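Local coordinates for protein aldehyde dehydrogenase 21 (ALDH21) (Physcomitrella patens subsp. patens, PDB 5N5S) that probably oxidises D-glyceraldehyde 3-phosphate to 3-phosphoglycerate without phosphorylating it, using NADP(+) and water, at residues V283-G288 with Q490-K495; G441-I446 with D477-G482. All coordinates share one frame; numbering follows the deposited sequence.

Contact 1: residues V283-G288 with Q490-K495. With NAP (NADP nicotinamide-adenine-dinucleotide phosphate), chain G.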
loop_
_atom_site.group_PDB
_atom_site.type_symbol
_atom_site.label_atom_id
_atom_site.label_comp_id
_atom_site.label_asym_id
_atom_site.label_seq_id
_atom_site.Cartn_x
_atom_site.Cartn_y
_atom_site.Cartn_z
ATOM N N VAL B 283 13.247 -3.204 -20.306
ATOM C CA VAL B 283 11.948 -3.863 -20.175
ATOM C C VAL B 283 11.844 -4.721 -21.434
ATOM O O VAL B 283 12.014 -4.194 -22.545
ATOM C CB VAL B 283 10.764 -2.856 -20.057
ATOM C CG1 VAL B 283 9.410 -3.583 -20.036
ATOM C CG2 VAL B 283 10.911 -1.975 -18.823
ATOM N N MET B 284 11.618 -6.038 -21.266
ATOM C CA MET B 284 11.525 -7.013 -22.361
ATOM C C MET B 284 10.214 -7.781 -22.379
ATOM O O MET B 284 9.976 -8.620 -21.511
ATOM C CB MET B 284 12.719 -7.996 -22.346
ATOM C CG MET B 284 14.036 -7.367 -22.741
ATOM S SD MET B 284 14.097 -6.999 -24.493
ATOM C CE MET B 284 15.133 -5.526 -24.486
ATOM N N GLU B 285 9.372 -7.508 -23.379
ATOM C CA GLU B 285 8.100 -8.203 -23.594
ATOM C C GLU B 285 8.307 -9.061 -24.842
ATOM O O GLU B 285 8.230 -8.554 -25.961
ATOM C CB GLU B 285 6.948 -7.185 -23.772
ATOM C CG GLU B 285 6.484 -6.520 -22.479
ATOM C CD GLU B 285 5.811 -7.425 -21.455
ATOM O OE1 GLU B 285 5.902 -7.120 -20.246
ATOM O OE2 GLU B 285 5.224 -8.456 -21.851
ATOM N N LEU B 286 8.666 -10.339 -24.653
ATOM C CA LEU B 286 9.020 -11.229 -25.771
ATOM C C LEU B 286 7.989 -12.346 -26.024
ATOM O O LEU B 286 6.859 -12.242 -25.553
ATOM C CB LEU B 286 10.454 -11.777 -25.587
ATOM C CG LEU B 286 11.473 -10.750 -25.043
ATOM C CD1 LEU B 286 12.639 -11.411 -24.444
ATOM C CD2 LEU B 286 11.919 -9.770 -26.099
ATOM N N GLY B 287 8.370 -13.353 -26.819
ATOM C CA GLY B 287 7.509 -14.448 -27.235
ATOM C C GLY B 287 7.054 -15.428 -26.169
ATOM O O GLY B 287 7.476 -15.356 -25.014
ATOM N N GLY B 288 6.190 -16.353 -26.581
ATOM C CA GLY B 288 5.657 -17.395 -25.721
ATOM C C GLY B 288 5.226 -18.648 -26.458
ATOM O O GLY B 288 4.961 -18.618 -27.660
ATOM N N GLN B 490 10.593 -7.858 -16.422
ATOM C CA GLN B 490 9.739 -6.722 -16.020
ATOM C C GLN B 490 8.277 -6.948 -16.402
ATOM O O GLN B 490 7.930 -7.980 -16.983
ATOM C CB GLN B 490 10.269 -5.344 -16.510
ATOM C CG GLN B 490 11.728 -5.042 -16.177
ATOM C CD GLN B 490 12.060 -5.163 -14.717
ATOM O OE1 GLN B 490 11.664 -4.349 -13.880
ATOM N NE2 GLN B 490 12.892 -6.123 -14.406
ATOM N N ARG B 491 7.405 -6.002 -16.031
ATOM C CA ARG B 491 5.964 -6.121 -16.264
ATOM C C ARG B 491 5.345 -4.887 -16.864
ATOM O O ARG B 491 5.624 -3.754 -16.434
ATOM C CB ARG B 491 5.204 -6.439 -14.949
ATOM C CG ARG B 491 5.539 -7.777 -14.278
ATOM C CD ARG B 491 5.112 -8.991 -15.097
ATOM N NE ARG B 491 5.540 -10.242 -14.469
ATOM C CZ ARG B 491 6.701 -10.847 -14.687
ATOM N NH1 ARG B 491 7.583 -10.323 -15.529
ATOM N NH2 ARG B 491 6.986 -11.985 -14.073
ATOM N N GLU B 492 4.412 -5.140 -17.787
ATOM C CA GLU B 492 3.534 -4.156 -18.398
ATOM C C GLU B 492 2.158 -4.245 -17.718
ATOM O O GLU B 492 2.017 -4.920 -16.694
ATOM C CB GLU B 492 3.526 -4.204 -19.924
ATOM C CG GLU B 492 4.642 -3.324 -20.483
ATOM C CD GLU B 492 4.689 -3.151 -21.988
ATOM O OE1 GLU B 492 3.739 -3.581 -22.683
ATOM O OE2 GLU B 492 5.701 -2.597 -22.474
ATOM N N GLY B 493 1.203 -3.481 -18.210
ATOM C CA GLY B 493 -0.036 -3.207 -17.507
ATOM C C GLY B 493 0.330 -1.867 -16.911
ATOM O O GLY B 493 1.403 -1.728 -16.314
ATOM N N VAL B 494 -0.466 -0.857 -17.196
ATOM C CA VAL B 494 -0.199 0.560 -16.956
ATOM C C VAL B 494 0.547 0.886 -15.625
ATOM O O VAL B 494 1.659 1.416 -15.719
ATOM C CB VAL B 494 -1.447 1.445 -17.135
ATOM C CG1 VAL B 494 -1.127 2.904 -16.822
ATOM C CG2 VAL B 494 -1.994 1.320 -18.552
ATOM N N LYS B 495 -0.029 0.589 -14.431
ATOM C CA LYS B 495 0.617 0.945 -13.162
ATOM C C LYS B 495 2.004 0.268 -12.963
ATOM O O LYS B 495 2.875 0.862 -12.331
ATOM C CB LYS B 495 -0.312 0.753 -11.941
ATOM C CG LYS B 495 -0.609 -0.668 -11.515
ATOM C CD LYS B 495 -1.444 -0.676 -10.229
ATOM C CE LYS B 495 -1.792 -2.066 -9.791
ATOM N NZ LYS B 495 -2.196 -2.117 -8.358
HETATM P PA NAP G . 10.425 -8.532 -34.129
HETATM O O1A NAP G . 11.503 -8.932 -33.191
HETATM O O2A NAP G . 10.672 -8.965 -35.579
HETATM O O5B NAP G . 10.297 -6.940 -34.216
HETATM C C5B NAP G . 9.788 -6.045 -33.207
HETATM C C4B NAP G . 10.341 -4.667 -33.484
HETATM O O4B NAP G . 11.783 -4.676 -33.354
HETATM C C3B NAP G . 10.045 -4.065 -34.861
HETATM O O3B NAP G . 9.703 -2.689 -34.717
HETATM C C2B NAP G . 11.363 -4.255 -35.610
HETATM O O2B NAP G . 11.576 -3.415 -36.763
HETATM C C1B NAP G . 12.360 -4.039 -34.479
HETATM N N9A NAP G . 13.752 -4.470 -34.601
HETATM C C8A NAP G . 14.213 -5.690 -35.025
HETATM N N7A NAP G . 15.515 -5.819 -34.962
HETATM C C5A NAP G . 15.945 -4.601 -34.458
HETATM C C6A NAP G . 17.226 -4.102 -34.133
HETATM N N6A NAP G . 18.349 -4.812 -34.249
HETATM N N1A NAP G . 17.306 -2.840 -33.644
HETATM C C2A NAP G . 16.178 -2.136 -33.490
HETATM N N3A NAP G . 14.917 -2.502 -33.756
HETATM C C4A NAP G . 14.868 -3.755 -34.238
HETATM O O3 NAP G . 8.920 -8.981 -33.834
HETATM P PN NAP G . 7.546 -8.950 -34.655
HETATM O O1N NAP G . 7.628 -9.911 -35.777
HETATM O O2N NAP G . 7.188 -7.544 -34.945
HETATM O O5D NAP G . 6.554 -9.541 -33.552
HETATM C C5D NAP G . 6.495 -10.962 -33.265
HETATM C C4D NAP G . 7.140 -11.312 -31.941
HETATM O O4D NAP G . 6.697 -10.390 -30.915
HETATM C C3D NAP G . 6.773 -12.691 -31.399
HETATM O O3D NAP G . 7.891 -13.344 -30.805
HETATM C C2D NAP G . 5.695 -12.342 -30.375
HETATM O O2D NAP G . 5.457 -13.315 -29.368
HETATM C C1D NAP G . 6.343 -11.082 -29.734
HETATM N N1N NAP G . 5.302 -10.262 -28.986
HETATM C C2N NAP G . 5.408 -10.086 -27.590
HETATM C C3N NAP G . 4.378 -9.447 -26.918
HETATM C C7N NAP G . 4.283 -9.304 -25.411
HETATM O O7N NAP G . 3.391 -8.579 -24.919
HETATM N N7N NAP G . 5.192 -9.929 -24.655
HETATM C C4N NAP G . 3.284 -8.987 -27.652
HETATM C C5N NAP G . 3.220 -9.172 -29.024
HETATM C C6N NAP G . 4.240 -9.803 -29.672
HETATM P P2B NAP G . 11.010 -3.693 -38.235
HETATM O O1X NAP G . 9.892 -4.706 -38.302
HETATM O O2X NAP G . 12.243 -4.074 -39.091
HETATM O O3X NAP G . 10.555 -2.277 -38.585
#

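Contact 2: residues G441-I446 with D477-G482. With NAP (NADP nicotinamide-adenine-dinucleotide phosphate), chain G.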
loop_
_atom_site.group_PDB
_atom_site.type_symbol
_atom_site.label_atom_id
_atom_site.label_comp_id
_atom_site.label_asym_id
_atom_site.label_seq_id
_atom_site.Cartn_x
_atom_site.Cartn_y
_atom_site.Cartn_z
ATOM N N GLY B 441 7.724 -18.660 -20.939
ATOM C CA GLY B 441 6.979 -18.558 -19.690
ATOM C C GLY B 441 6.198 -17.270 -19.588
ATOM O O GLY B 441 6.430 -16.480 -18.672
ATOM N N LEU B 442 5.294 -17.032 -20.553
ATOM C CA LEU B 442 4.494 -15.806 -20.580
ATOM C C LEU B 442 3.213 -16.010 -19.784
ATOM O O LEU B 442 3.076 -15.503 -18.661
ATOM C CB LEU B 442 4.250 -15.322 -22.039
ATOM C CG LEU B 442 3.779 -13.862 -22.263
ATOM C CD1 LEU B 442 4.582 -12.881 -21.487
ATOM C CD2 LEU B 442 3.851 -13.488 -23.713
ATOM N N GLN B 443 2.304 -16.809 -20.332
ATOM C CA GLN B 443 1.073 -17.178 -19.651
ATOM C C GLN B 443 0.776 -18.641 -19.855
ATOM O O GLN B 443 1.396 -19.301 -20.697
ATOM C CB GLN B 443 -0.113 -16.256 -20.020
ATOM C CG GLN B 443 0.148 -14.768 -19.635
ATOM C CD GLN B 443 -1.069 -13.889 -19.504
ATOM O OE1 GLN B 443 -1.092 -12.982 -18.672
ATOM N NE2 GLN B 443 -2.097 -14.104 -20.336
ATOM N N SER B 444 -0.098 -19.164 -18.988
ATOM C CA SER B 444 -0.634 -20.516 -18.991
ATOM C C SER B 444 -2.106 -20.390 -18.663
ATOM O O SER B 444 -2.519 -19.392 -18.068
ATOM C CB SER B 444 0.043 -21.374 -17.928
ATOM O OG SER B 444 1.275 -21.915 -18.375
ATOM N N GLY B 445 -2.874 -21.400 -19.057
ATOM C CA GLY B 445 -4.299 -21.491 -18.800
ATOM C C GLY B 445 -4.648 -22.784 -18.086
ATOM O O GLY B 445 -3.939 -23.790 -18.218
ATOM N N ILE B 446 -5.731 -22.762 -17.297
ATOM C CA ILE B 446 -6.196 -23.945 -16.577
ATOM C C ILE B 446 -7.706 -23.916 -16.394
ATOM O O ILE B 446 -8.258 -22.933 -15.892
ATOM C CB ILE B 446 -5.430 -24.224 -15.241
ATOM C CG1 ILE B 446 -5.941 -25.530 -14.580
ATOM C CG2 ILE B 446 -5.456 -23.015 -14.272
ATOM C CD1 ILE B 446 -5.209 -26.032 -13.427
ATOM N N ASP B 477 -5.850 -5.015 -19.426
ATOM C CA ASP B 477 -4.836 -3.943 -19.546
ATOM C C ASP B 477 -4.315 -3.351 -18.208
ATOM O O ASP B 477 -3.299 -2.659 -18.210
ATOM C CB ASP B 477 -5.334 -2.830 -20.474
ATOM C CG ASP B 477 -5.767 -3.371 -21.821
ATOM O OD1 ASP B 477 -4.890 -3.805 -22.593
ATOM O OD2 ASP B 477 -6.989 -3.438 -22.064
ATOM N N SER B 478 -4.976 -3.659 -17.083
ATOM C CA SER B 478 -4.574 -3.216 -15.744
ATOM C C SER B 478 -3.763 -4.293 -14.979
ATOM O O SER B 478 -3.145 -3.970 -13.966
ATOM C CB SER B 478 -5.797 -2.795 -14.933
ATOM O OG SER B 478 -6.769 -3.829 -14.879
ATOM N N GLN B 479 -3.782 -5.570 -15.453
ATOM C CA GLN B 479 -3.072 -6.681 -14.804
ATOM C C GLN B 479 -1.546 -6.595 -15.019
ATOM O O GLN B 479 -1.124 -6.148 -16.094
ATOM C CB GLN B 479 -3.598 -8.056 -15.331
ATOM C CG GLN B 479 -2.843 -8.574 -16.581
ATOM C CD GLN B 479 -3.283 -9.883 -17.145
ATOM O OE1 GLN B 479 -4.429 -10.060 -17.531
ATOM N NE2 GLN B 479 -2.345 -10.794 -17.304
ATOM N N PRO B 480 -0.707 -7.116 -14.079
ATOM C CA PRO B 480 0.741 -7.180 -14.362
ATOM C C PRO B 480 0.981 -8.245 -15.433
ATOM O O PRO B 480 0.548 -9.391 -15.277
ATOM C CB PRO B 480 1.368 -7.534 -13.008
ATOM C CG PRO B 480 0.280 -8.169 -12.221
ATOM C CD PRO B 480 -1.042 -7.725 -12.773
ATOM N N TYR B 481 1.581 -7.843 -16.556
ATOM C CA TYR B 481 1.787 -8.716 -17.710
ATOM C C TYR B 481 3.256 -8.747 -18.135
ATOM O O TYR B 481 3.860 -7.710 -18.375
ATOM C CB TYR B 481 0.900 -8.230 -18.867
ATOM C CG TYR B 481 0.998 -9.058 -20.128
ATOM C CD1 TYR B 481 0.178 -10.168 -20.323
ATOM C CD2 TYR B 481 1.892 -8.720 -21.138
ATOM C CE1 TYR B 481 0.232 -10.908 -21.504
ATOM C CE2 TYR B 481 1.961 -9.456 -22.318
ATOM C CZ TYR B 481 1.126 -10.547 -22.498
ATOM O OH TYR B 481 1.189 -11.252 -23.670
ATOM N N GLY B 482 3.795 -9.938 -18.279
ATOM C CA GLY B 482 5.182 -10.140 -18.658
ATOM C C GLY B 482 5.578 -11.573 -18.470
ATOM O O GLY B 482 4.759 -12.396 -18.043
HETATM P PA NAP G . 10.425 -8.532 -34.129
HETATM O O1A NAP G . 11.503 -8.932 -33.191
HETATM O O2A NAP G . 10.672 -8.965 -35.579
HETATM O O5B NAP G . 10.297 -6.940 -34.216
HETATM C C5B NAP G . 9.788 -6.045 -33.207
HETATM C C4B NAP G . 10.341 -4.667 -33.484
HETATM O O4B NAP G . 11.783 -4.676 -33.354
HETATM C C3B NAP G . 10.045 -4.065 -34.861
HETATM O O3B NAP G . 9.703 -2.689 -34.717
HETATM C C2B NAP G . 11.363 -4.255 -35.610
HETATM O O2B NAP G . 11.576 -3.415 -36.763
HETATM C C1B NAP G . 12.360 -4.039 -34.479
HETATM N N9A NAP G . 13.752 -4.470 -34.601
HETATM C C8A NAP G . 14.213 -5.690 -35.025
HETATM N N7A NAP G . 15.515 -5.819 -34.962
HETATM C C5A NAP G . 15.945 -4.601 -34.458
HETATM C C6A NAP G . 17.226 -4.102 -34.133
HETATM N N6A NAP G . 18.349 -4.812 -34.249
HETATM N N1A NAP G . 17.306 -2.840 -33.644
HETATM C C2A NAP G . 16.178 -2.136 -33.490
HETATM N N3A NAP G . 14.917 -2.502 -33.756
HETATM C C4A NAP G . 14.868 -3.755 -34.238
HETATM O O3 NAP G . 8.920 -8.981 -33.834
HETATM P PN NAP G . 7.546 -8.950 -34.655
HETATM O O1N NAP G . 7.628 -9.911 -35.777
HETATM O O2N NAP G . 7.188 -7.544 -34.945
HETATM O O5D NAP G . 6.554 -9.541 -33.552
HETATM C C5D NAP G . 6.495 -10.962 -33.265
HETATM C C4D NAP G . 7.140 -11.312 -31.941
HETATM O O4D NAP G . 6.697 -10.390 -30.915
HETATM C C3D NAP G . 6.773 -12.691 -31.399
HETATM O O3D NAP G . 7.891 -13.344 -30.805
HETATM C C2D NAP G . 5.695 -12.342 -30.375
HETATM O O2D NAP G . 5.457 -13.315 -29.368
HETATM C C1D NAP G . 6.343 -11.082 -29.734
HETATM N N1N NAP G . 5.302 -10.262 -28.986
HETATM C C2N NAP G . 5.408 -10.086 -27.590
HETATM C C3N NAP G . 4.378 -9.447 -26.918
HETATM C C7N NAP G . 4.283 -9.304 -25.411
HETATM O O7N NAP G . 3.391 -8.579 -24.919
HETATM N N7N NAP G . 5.192 -9.929 -24.655
HETATM C C4N NAP G . 3.284 -8.987 -27.652
HETATM C C5N NAP G . 3.220 -9.172 -29.024
HETATM C C6N NAP G . 4.240 -9.803 -29.672
HETATM P P2B NAP G . 11.010 -3.693 -38.235
HETATM O O1X NAP G . 9.892 -4.706 -38.302
HETATM O O2X NAP G . 12.243 -4.074 -39.091
HETATM O O3X NAP G . 10.555 -2.277 -38.585
#

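Contact 1: residues V283-G288 with Q490-K495
The side chains of E285 and E492 cross at a slant beside the nicotinamide carboxamide of NADP. The carboxylate carbon of E492, CD, rests against the aliphatic CG of E285 at 3.8 Å, and the two carboxylate planes are turned 32° from each other. OE1 of E285 faces the 490-495 segment, 3.8 Å from CB of E492, while OE2 is left to the coenzyme. The bend at chi2 (-67°) brings the carboxylate between the two partners. There the carboxamide nitrogen of NADP, N7N, donates to E285 OE2 over 3.2 Å and to L286 O over 3.0 Å. Two acceptors on one amide nitrogen, a side chain and the carbonyl of the next residue, restrict rotation of the carboxamide.

Two residues earlier on the strand, V283 applies both methyls to Q490, CG1 reaching CB at 4.0 Å, and the two side chains cross at about a right angle. R491, in turn, bends so that its guanidinium NH1 bonds the backbone O of Q490 at 2.8 Å, with the oxygen close to the guanidinium plane and the donor well above the carbonyl plane. Its NH2 reaches T504 O of the second subunit, so the loop is tied into the subunit interface. Further out, E492 OE2 is salt-bridged to K198, and R475, which binds succinate, lies against the same side chain.

Glutamate in this position of the aldehyde dehydrogenase family acts as the general base, and E285 is predicted to be an active-site residue. E492 OE1 is buried without a partner in the model. The contact thus sets the predicted catalytic glutamate beside a second carboxylate whose charge is probably offset by K198 and R475.

Contact 2: residues G441-I446 with D477-G482
The two backbones draw closest at L442 and G482, with CA atoms 6.0 Å apart, and diverge as strand 443-447 begins while 477-482 remains an irregular loop. L442 spans the gap with both methyls: CD1 presses on the backbone C of G482 at 3.4 Å, and CD2 lies 3.5 Å from the hydroxyl of Y481. Having CG anti to the backbone N (chi1 -163°) lets the branch extend to both.

Q443 and Q479 arrive from opposite directions, their amide planes 24° apart. NE2 of Q479 gives a weak, bent hydrogen bond to Q443 OE1 (2.9 Å, 124° at the hydrogen). Each amide is anchored at its other end too, Q443 NE2 by the carbonyls of P472 and L474 and Q479 OE1 by V476 N, which settles how both are turned. OE1 of Q443 also approaches Y481 CD1 obliquely, at 3.5 Å.

The carboxamide oxygen of NADP, O7N, sits near the ring plane at the edge of Y481, 3.1 Å from CE2. R475 makes a cation-pi contact with this ring, and C320 touches the same side chain.

Y481 binds succinate in a structure of this enzyme, as do R475 and C320. Its hydroxyl is buried beside L442 CD2 with no partner in the model, and the ring is positioned between that leucine, Q443 and the coenzyme, next to the other succinate-binding residues.

In the fold
Both contacts are buried, and contact 2 lies within the chain loop that contact 1 closes. Contact 1 joins strand 281-285, of the sheet that carries the dinucleotide, to the turn leading into helix 494-500; contact 2 joins strand 443-447 of the larger mixed sheet to the loop before strand 488-489. They meet directly: E492 N probably hydrogen-bonds Y481 O at 2.7 Å. NADP is shared as well, through the two polar atoms of its carboxamide, and both contacts also reach the second subunit. Carboxylates set the character of the first, neutral amides, a leucine and an aromatic ring that of the second.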